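TRNA (uracil(54)-C(5))-methyltransferase (Pyrococcus abyssi, PDB 2JJQ) catalyses the transfer of a methyl group from S-adenosyl-L-methionine to carbon 5 of uridine 54 in tRNA, forming 5-methyluridine. Local coordinates at residues Glu205-Asn216 with Phe224-Arg235; Leu69-Val77 with Leu92-Gln100. One frame throughout, in Å; residues are numbered along the deposited sequence.

Contact 1: Glu205-Asn216 with Phe224-Arg235; sequences EVMVNFVTKEGN and FDFDSIYWSVNR
V206 to T212 runs parallel to S228 to V233 as neighbouring strands, their axes 4.5 Å apart at closest approach and inclined by 19°. Seven backbone hydrogen bonds alternate in direction across the pair, from S228 N to V206 O through to N234 N to T212 O. The packing is tight on the side carrying V208, F210, I229 and W231. F210 CZ meets the F224 ring over one face, 3.4 Å from F224 CE2, with the two ring planes at 56°, while I229 CG2 lies at the edge of F210. V206 CG1 sits 3.7 Å from the centroid of the F226 ring, a CH-pi contact over the face. The indole N-H of W231 reaches T212 OG1 at 2.8 Å, nearly straight (168°) and in the ring plane; OG1 stands between the backbone N and the carbonyl carbon of T212, where it can accept this bond and donate to K213 O. On the other side, buried N209 OD1 accepts from S232 OG at 2.8 Å, and a water joins S232 OG to N209 ND2. The C-terminal end, K213 to N216 with R235, is looser and more exposed: E214 OE2 stays 4.5 Å from R235 NE, beyond a salt bridge, and R235 pairs instead with D244. Within the mixed five-stranded sheet, strand 192-199 flanks 206-212 and strand 244-250 flanks 228-233, both antiparallel, while I254 of strand 254-258 touches M207 and S228.

Contact 2: Leu69-Val77 with Leu92-Gln100; sequences LVRSSPLRV and LQHLNYDYQ
L75 meets Y99 and N96 where the loop leaving strand 62-69 comes up against the start of helix 97-112. Along the loop, S73 comes first and shapes the approach: its OG accepts from L75 N at 2.8 Å in an ST turn, and a type I turn spans S73 to R76. L75 then sends CD1 over the centre of the Y99 ring, 3.5 Å from the centroid and 10° off the normal, a CH-pi contact. Y99 CG lies anti to the backbone N, which brings the ring beside L75; chi2 then sets its face toward CD1. The carbonyl of L75 accepts from N96 N at 2.8 Å, nearly straight at 168°. N96 occupies the N-cap position of the helix, though its side chain makes no capping bond. R76 forms a single beta bridge with L95, joining the TRAM-like domain to the chain that follows the cluster cysteine C90, a ligand assigned by similarity. The R76 side chain bends at chi3, laying one guanidinium face against H94 CD2 and the opposite face against L69 CD2; guanidinium and imidazole planes are 47° apart. Its NH1 forms a salt bridge with D48, H94 NE2 bonds to S44 O, and a water links R76 NE to H94 O. At V77, the backbone N completes the bridge by donating to H94 O at 2.9 Å, CG2 packs 3.5 Å from H94 O, and CG1 lies against the backbone of L95.

Contact 2 closes before contact 1 opens, so the two follow each other along the chain. Their centres are 38 Å apart and their nearest atoms about 20 Å, with no direct touch and no shared sheet. Contact 2 joins the end of the TRAM-like domain to the start of helix 97-112, in the vicinity of the proposed iron-sulfur ligands, whereas contact 1 forms the 206-212 and 228-233 pair inside the five-stranded sheet 130-136/192-199/206-212/228-233/244-250. Both lie outside the eight-stranded sheet of the catalytic domain. The separation fits a protein built of distinct regions, at whose interface tRNA probably binds.

Contact 1: Glu205-Asn216 with Phe224-Arg235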
# COMPACT_ATOMS: atom_id res chain seq x y z
N GLU A 205 -12.52 -10.11 -10.33
CA GLU A 205 -11.99 -11.43 -10.00
C GLU A 205 -11.53 -11.38 -8.55
O GLU A 205 -11.05 -10.33 -8.11
CB GLU A 205 -10.82 -11.74 -10.89
CG GLU A 205 -11.31 -12.01 -12.28
CD GLU A 205 -10.25 -12.35 -13.28
OE1 GLU A 205 -9.02 -12.43 -12.96
OE2 GLU A 205 -10.70 -12.56 -14.43
N VAL A 206 -11.64 -12.51 -7.83
CA VAL A 206 -11.28 -12.54 -6.43
C VAL A 206 -10.37 -13.73 -6.19
O VAL A 206 -10.64 -14.84 -6.68
CB VAL A 206 -12.52 -12.75 -5.57
CG1 VAL A 206 -12.17 -12.68 -4.08
CG2 VAL A 206 -13.54 -11.68 -5.92
N MET A 207 -9.32 -13.50 -5.44
CA MET A 207 -8.39 -14.55 -5.01
C MET A 207 -8.37 -14.65 -3.48
O MET A 207 -8.35 -13.63 -2.78
CB MET A 207 -6.99 -14.19 -5.50
CG MET A 207 -5.86 -15.08 -4.84
SD MET A 207 -4.24 -14.54 -5.44
CE MET A 207 -4.39 -15.08 -7.16
N VAL A 208 -8.41 -15.87 -2.94
CA VAL A 208 -8.29 -16.05 -1.50
C VAL A 208 -7.07 -16.92 -1.28
O VAL A 208 -6.84 -17.85 -2.05
CB VAL A 208 -9.54 -16.59 -0.84
CG1 VAL A 208 -9.84 -17.99 -1.33
CG2 VAL A 208 -9.39 -16.57 0.68
N ASN A 209 -6.28 -16.60 -0.27
CA ASN A 209 -5.06 -17.33 0.02
C ASN A 209 -5.07 -17.68 1.51
O ASN A 209 -5.14 -16.80 2.36
CB ASN A 209 -3.84 -16.45 -0.31
CG ASN A 209 -2.51 -17.11 0.04
OD1 ASN A 209 -2.38 -18.33 0.02
ND2 ASN A 209 -1.49 -16.30 0.31
N PHE A 210 -5.05 -18.97 1.81
CA PHE A 210 -4.99 -19.50 3.19
C PHE A 210 -3.57 -19.75 3.54
O PHE A 210 -2.91 -20.60 2.93
CB PHE A 210 -5.86 -20.79 3.31
CG PHE A 210 -7.30 -20.54 2.94
CD1 PHE A 210 -8.10 -19.71 3.74
CD2 PHE A 210 -7.84 -21.05 1.77
CE1 PHE A 210 -9.44 -19.41 3.39
CE2 PHE A 210 -9.17 -20.75 1.42
CZ PHE A 210 -9.95 -19.93 2.23
N VAL A 211 -3.06 -18.98 4.51
CA VAL A 211 -1.70 -19.17 4.93
C VAL A 211 -1.73 -20.00 6.21
O VAL A 211 -2.44 -19.65 7.14
CB VAL A 211 -1.00 -17.79 5.22
CG1 VAL A 211 0.41 -17.98 5.66
CG2 VAL A 211 -1.11 -16.81 3.96
N THR A 212 -0.96 -21.09 6.23
CA THR A 212 -1.00 -22.06 7.30
C THR A 212 0.40 -22.49 7.72
O THR A 212 1.43 -22.17 7.09
CB THR A 212 -1.76 -23.32 6.84
OG1 THR A 212 -0.88 -24.09 6.02
CG2 THR A 212 -3.08 -22.98 6.03
N LYS A 213 0.46 -23.23 8.82
CA LYS A 213 1.66 -23.97 9.12
C LYS A 213 1.60 -25.34 8.39
O LYS A 213 0.69 -25.60 7.58
CB LYS A 213 1.80 -24.10 10.65
CG LYS A 213 1.84 -22.73 11.35
CD LYS A 213 2.95 -21.80 10.85
CE LYS A 213 4.33 -22.23 11.28
NZ LYS A 213 5.43 -21.34 10.78
N GLU A 214 2.57 -26.20 8.65
CA GLU A 214 2.59 -27.54 8.04
C GLU A 214 1.33 -28.32 8.43
O GLU A 214 0.80 -28.20 9.54
CB GLU A 214 3.88 -28.28 8.45
CG GLU A 214 5.22 -27.65 7.93
CD GLU A 214 5.74 -26.46 8.79
OE1 GLU A 214 5.01 -26.00 9.73
OE2 GLU A 214 6.90 -26.00 8.54
N GLY A 215 0.78 -29.09 7.50
CA GLY A 215 -0.52 -29.65 7.74
C GLY A 215 -1.15 -30.01 6.41
O GLY A 215 -0.49 -30.04 5.38
N ASN A 216 -2.45 -30.25 6.45
CA ASN A 216 -3.21 -30.65 5.28
C ASN A 216 -4.50 -29.84 5.24
O ASN A 216 -5.40 -30.01 6.07
CB ASN A 216 -3.51 -32.16 5.41
CG ASN A 216 -2.22 -33.00 5.59
OD1 ASN A 216 -1.91 -33.50 6.70
ND2 ASN A 216 -1.46 -33.13 4.51
N PHE A 224 -15.83 -22.11 -1.13
CA PHE A 224 -15.59 -20.81 -1.79
C PHE A 224 -15.85 -20.88 -3.28
O PHE A 224 -15.57 -21.91 -3.89
CB PHE A 224 -14.14 -20.34 -1.55
CG PHE A 224 -13.83 -20.12 -0.11
CD1 PHE A 224 -14.00 -18.87 0.44
CD2 PHE A 224 -13.46 -21.20 0.71
CE1 PHE A 224 -13.77 -18.64 1.76
CE2 PHE A 224 -13.22 -20.99 2.06
CZ PHE A 224 -13.41 -19.72 2.59
N ASP A 225 -16.36 -19.79 -3.84
CA ASP A 225 -16.66 -19.70 -5.26
C ASP A 225 -15.80 -18.67 -5.99
O ASP A 225 -16.11 -18.28 -7.13
CB ASP A 225 -18.13 -19.34 -5.48
CG ASP A 225 -19.06 -20.43 -5.03
OD1 ASP A 225 -18.92 -21.57 -5.59
OD2 ASP A 225 -19.88 -20.15 -4.10
N PHE A 226 -14.68 -18.29 -5.39
CA PHE A 226 -13.86 -17.23 -5.96
C PHE A 226 -13.05 -17.76 -7.14
O PHE A 226 -12.85 -18.98 -7.31
CB PHE A 226 -12.94 -16.64 -4.87
CG PHE A 226 -13.66 -15.96 -3.76
CD1 PHE A 226 -14.77 -15.13 -4.03
CD2 PHE A 226 -13.22 -16.14 -2.43
CE1 PHE A 226 -15.43 -14.48 -2.97
CE2 PHE A 226 -13.88 -15.51 -1.37
CZ PHE A 226 -15.00 -14.68 -1.64
N ASP A 227 -12.58 -16.86 -7.99
CA ASP A 227 -11.82 -17.27 -9.18
C ASP A 227 -10.54 -18.03 -8.88
O ASP A 227 -10.11 -18.87 -9.68
CB ASP A 227 -11.44 -16.01 -9.95
CG ASP A 227 -12.65 -15.13 -10.21
OD1 ASP A 227 -13.11 -15.16 -11.37
OD2 ASP A 227 -13.15 -14.49 -9.25
N SER A 228 -9.88 -17.70 -7.77
CA SER A 228 -8.60 -18.36 -7.43
C SER A 228 -8.62 -18.66 -5.92
O SER A 228 -8.99 -17.76 -5.12
CB SER A 228 -7.42 -17.42 -7.79
OG SER A 228 -6.17 -17.96 -7.40
N ILE A 229 -8.30 -19.90 -5.51
CA ILE A 229 -8.10 -20.25 -4.11
C ILE A 229 -6.67 -20.79 -3.99
O ILE A 229 -6.27 -21.66 -4.74
CB ILE A 229 -9.05 -21.33 -3.63
CG1 ILE A 229 -10.50 -20.89 -3.82
CG2 ILE A 229 -8.69 -21.69 -2.16
CD1 ILE A 229 -11.49 -22.09 -3.89
N TYR A 230 -5.89 -20.25 -3.06
CA TYR A 230 -4.53 -20.67 -2.85
C TYR A 230 -4.39 -21.17 -1.42
O TYR A 230 -5.09 -20.68 -0.51
CB TYR A 230 -3.60 -19.48 -2.99
CG TYR A 230 -2.96 -19.38 -4.37
CD1 TYR A 230 -1.68 -19.94 -4.61
CD2 TYR A 230 -3.61 -18.74 -5.39
CE1 TYR A 230 -1.08 -19.85 -5.83
CE2 TYR A 230 -3.00 -18.64 -6.64
CZ TYR A 230 -1.72 -19.17 -6.85
OH TYR A 230 -1.12 -19.06 -8.11
N TRP A 231 -3.51 -22.16 -1.26
CA TRP A 231 -3.03 -22.60 0.02
C TRP A 231 -1.52 -22.37 0.04
O TRP A 231 -0.81 -22.88 -0.82
CB TRP A 231 -3.34 -24.09 0.20
CG TRP A 231 -2.74 -24.69 1.44
CD1 TRP A 231 -2.40 -24.05 2.63
CD2 TRP A 231 -2.39 -26.06 1.61
NE1 TRP A 231 -1.87 -24.98 3.53
CE2 TRP A 231 -1.85 -26.21 2.92
CE3 TRP A 231 -2.56 -27.20 0.80
CZ2 TRP A 231 -1.45 -27.46 3.42
CZ3 TRP A 231 -2.13 -28.43 1.29
CH2 TRP A 231 -1.58 -28.55 2.59
N SER A 232 -1.03 -21.60 1.02
CA SER A 232 0.38 -21.29 1.18
C SER A 232 0.78 -21.75 2.58
O SER A 232 0.01 -21.63 3.51
CB SER A 232 0.66 -19.80 1.06
OG SER A 232 0.23 -19.29 -0.20
N VAL A 233 2.00 -22.24 2.71
CA VAL A 233 2.50 -22.74 3.99
C VAL A 233 3.67 -21.87 4.40
O VAL A 233 4.70 -21.79 3.70
CB VAL A 233 2.90 -24.21 3.94
CG1 VAL A 233 3.55 -24.61 5.27
CG2 VAL A 233 1.70 -25.07 3.67
N ASN A 234 3.49 -21.17 5.50
CA ASN A 234 4.55 -20.34 6.02
C ASN A 234 5.45 -21.26 6.82
O ASN A 234 5.12 -21.67 7.95
CB ASN A 234 4.02 -19.20 6.90
CG ASN A 234 5.12 -18.59 7.76
OD1 ASN A 234 6.29 -18.66 7.37
ND2 ASN A 234 4.77 -18.04 8.95
N ARG A 235 6.59 -21.63 6.23
CA ARG A 235 7.55 -22.53 6.90
C ARG A 235 8.64 -21.85 7.75
O ARG A 235 9.55 -22.52 8.29
CB ARG A 235 8.21 -23.45 5.87
CG ARG A 235 7.23 -24.37 5.21
CD ARG A 235 7.88 -25.54 4.52
NE ARG A 235 6.84 -26.46 4.08
CZ ARG A 235 6.18 -26.35 2.93
NH1 ARG A 235 6.46 -25.37 2.07
NH2 ARG A 235 5.24 -27.22 2.61
O HOH W 1 1.58 -16.95 0.26

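Contact 2: Leu69-Val77 with Leu92-Gln100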
# COMPACT_ATOMS: atom_id res chain seq x y z
N LEU A 69 -13.43 12.70 25.83
CA LEU A 69 -13.93 13.63 24.82
C LEU A 69 -15.12 14.42 25.38
O LEU A 69 -16.21 13.86 25.52
CB LEU A 69 -14.34 12.87 23.55
CG LEU A 69 -14.78 13.64 22.29
CD1 LEU A 69 -13.74 14.63 21.76
CD2 LEU A 69 -15.09 12.62 21.22
N VAL A 70 -14.91 15.68 25.72
CA VAL A 70 -16.01 16.53 26.25
C VAL A 70 -16.89 17.15 25.15
O VAL A 70 -18.14 17.24 25.29
CB VAL A 70 -15.45 17.67 27.13
CG1 VAL A 70 -16.58 18.52 27.66
CG2 VAL A 70 -14.60 17.09 28.27
N ARG A 71 -16.25 17.61 24.07
CA ARG A 71 -16.96 18.15 22.91
C ARG A 71 -16.29 17.62 21.63
O ARG A 71 -15.06 17.60 21.53
CB ARG A 71 -16.96 19.69 22.90
CG ARG A 71 -18.06 20.31 23.75
CD ARG A 71 -18.36 21.79 23.40
NE ARG A 71 -19.51 22.27 24.17
CZ ARG A 71 -19.80 23.56 24.41
NH1 ARG A 71 -19.02 24.53 23.93
NH2 ARG A 71 -20.87 23.87 25.14
N SER A 72 -17.10 17.13 20.72
CA SER A 72 -16.61 16.55 19.45
C SER A 72 -16.37 17.61 18.39
O SER A 72 -17.21 18.47 18.15
CB SER A 72 -17.60 15.52 18.87
OG SER A 72 -17.56 14.30 19.58
N SER A 73 -15.23 17.52 17.72
CA SER A 73 -14.90 18.41 16.65
C SER A 73 -15.88 18.17 15.52
O SER A 73 -16.24 17.02 15.27
CB SER A 73 -13.52 18.04 16.07
OG SER A 73 -13.26 18.75 14.86
N PRO A 74 -16.22 19.25 14.78
CA PRO A 74 -17.05 19.15 13.59
C PRO A 74 -16.23 18.48 12.45
O PRO A 74 -16.81 18.10 11.43
CB PRO A 74 -17.34 20.60 13.25
CG PRO A 74 -16.09 21.33 13.72
CD PRO A 74 -15.75 20.62 15.01
N LEU A 75 -14.92 18.28 12.63
CA LEU A 75 -14.13 17.57 11.59
C LEU A 75 -14.29 16.05 11.68
O LEU A 75 -13.77 15.32 10.82
CB LEU A 75 -12.65 17.94 11.72
CG LEU A 75 -12.35 19.44 11.61
CD1 LEU A 75 -10.89 19.65 11.68
CD2 LEU A 75 -12.89 19.96 10.31
N ARG A 76 -14.97 15.57 12.73
CA ARG A 76 -15.11 14.13 12.95
C ARG A 76 -16.27 13.60 12.09
O ARG A 76 -17.17 14.36 11.71
CB ARG A 76 -15.42 13.85 14.42
CG ARG A 76 -14.21 14.05 15.33
CD ARG A 76 -14.44 13.71 16.87
NE ARG A 76 -14.19 12.30 16.96
CZ ARG A 76 -13.14 11.71 17.50
NH1 ARG A 76 -12.20 12.38 18.19
NH2 ARG A 76 -13.09 10.42 17.41
N VAL A 77 -16.24 12.32 11.80
CA VAL A 77 -17.34 11.71 11.08
C VAL A 77 -18.54 11.65 12.02
O VAL A 77 -19.59 11.18 11.57
CB VAL A 77 -17.00 10.34 10.55
CG1 VAL A 77 -16.03 10.45 9.37
CG2 VAL A 77 -16.46 9.46 11.71
N LEU A 92 -6.79 7.69 10.68
CA LEU A 92 -7.55 8.95 10.46
C LEU A 92 -9.01 8.68 10.13
O LEU A 92 -9.70 9.58 9.67
CB LEU A 92 -6.96 9.81 9.34
CG LEU A 92 -5.49 10.27 9.42
CD1 LEU A 92 -5.12 11.09 8.21
CD2 LEU A 92 -5.17 10.97 10.74
N GLN A 93 -9.49 7.45 10.33
CA GLN A 93 -10.85 7.06 9.89
C GLN A 93 -11.95 7.78 10.61
O GLN A 93 -13.10 7.76 10.17
CB GLN A 93 -11.09 5.56 10.07
CG GLN A 93 -12.15 5.07 9.08
CD GLN A 93 -12.41 3.53 9.09
OE1 GLN A 93 -11.53 2.72 8.78
NE2 GLN A 93 -13.64 3.14 9.42
N HIS A 94 -11.62 8.39 11.73
CA HIS A 94 -12.62 9.13 12.56
C HIS A 94 -12.83 10.55 12.02
O HIS A 94 -13.65 11.32 12.56
CB HIS A 94 -12.11 9.21 13.98
CG HIS A 94 -10.78 9.92 14.10
ND1 HIS A 94 -9.61 9.40 13.57
CD2 HIS A 94 -10.44 11.09 14.67
CE1 HIS A 94 -8.62 10.24 13.79
NE2 HIS A 94 -9.08 11.26 14.48
N LEU A 95 -12.10 10.88 10.95
CA LEU A 95 -12.14 12.26 10.36
C LEU A 95 -12.86 12.31 9.02
O LEU A 95 -12.65 11.43 8.18
CB LEU A 95 -10.72 12.78 10.14
CG LEU A 95 -9.82 12.86 11.38
CD1 LEU A 95 -8.46 13.29 10.87
CD2 LEU A 95 -10.38 13.80 12.43
N ASN A 96 -13.65 13.35 8.79
CA ASN A 96 -14.30 13.56 7.49
C ASN A 96 -13.23 13.58 6.43
O ASN A 96 -12.10 14.10 6.64
CB ASN A 96 -14.93 14.94 7.45
CG ASN A 96 -16.19 15.02 8.26
OD1 ASN A 96 -16.94 14.05 8.40
ND2 ASN A 96 -16.44 16.21 8.79
N TYR A 97 -13.60 13.06 5.27
CA TYR A 97 -12.58 12.88 4.20
C TYR A 97 -11.98 14.19 3.73
O TYR A 97 -10.75 14.33 3.51
CB TYR A 97 -13.16 12.05 3.05
CG TYR A 97 -12.08 11.68 2.06
CD1 TYR A 97 -11.00 10.92 2.47
CD2 TYR A 97 -12.17 12.05 0.72
CE1 TYR A 97 -9.99 10.54 1.56
CE2 TYR A 97 -11.16 11.70 -0.18
CZ TYR A 97 -10.08 10.95 0.25
OH TYR A 97 -9.04 10.64 -0.64
N ASP A 98 -12.82 15.23 3.65
CA ASP A 98 -12.27 16.51 3.19
C ASP A 98 -11.21 17.01 4.16
O ASP A 98 -10.24 17.69 3.76
CB ASP A 98 -13.37 17.55 2.97
CG ASP A 98 -13.91 18.11 4.26
OD1 ASP A 98 -14.20 17.33 5.17
OD2 ASP A 98 -14.07 19.35 4.40
N TYR A 99 -11.38 16.72 5.44
CA TYR A 99 -10.37 17.16 6.41
C TYR A 99 -9.13 16.29 6.28
O TYR A 99 -8.01 16.79 6.43
CB TYR A 99 -10.85 17.21 7.87
CG TYR A 99 -9.74 17.79 8.71
CD1 TYR A 99 -9.36 19.12 8.55
CD2 TYR A 99 -8.98 17.00 9.54
CE1 TYR A 99 -8.29 19.64 9.22
CE2 TYR A 99 -7.88 17.55 10.25
CZ TYR A 99 -7.55 18.85 10.06
OH TYR A 99 -6.49 19.47 10.72
N GLN A 100 -9.30 14.99 6.08
CA GLN A 100 -8.10 14.17 5.81
C GLN A 100 -7.28 14.84 4.70
O GLN A 100 -6.07 14.89 4.81
CB GLN A 100 -8.51 12.75 5.37
CG GLN A 100 -9.11 11.95 6.53
CD GLN A 100 -9.42 10.55 6.09
OE1 GLN A 100 -8.70 9.99 5.25
NE2 GLN A 100 -10.52 9.99 6.58
O HOH W 2 -15.31 10.32 15.13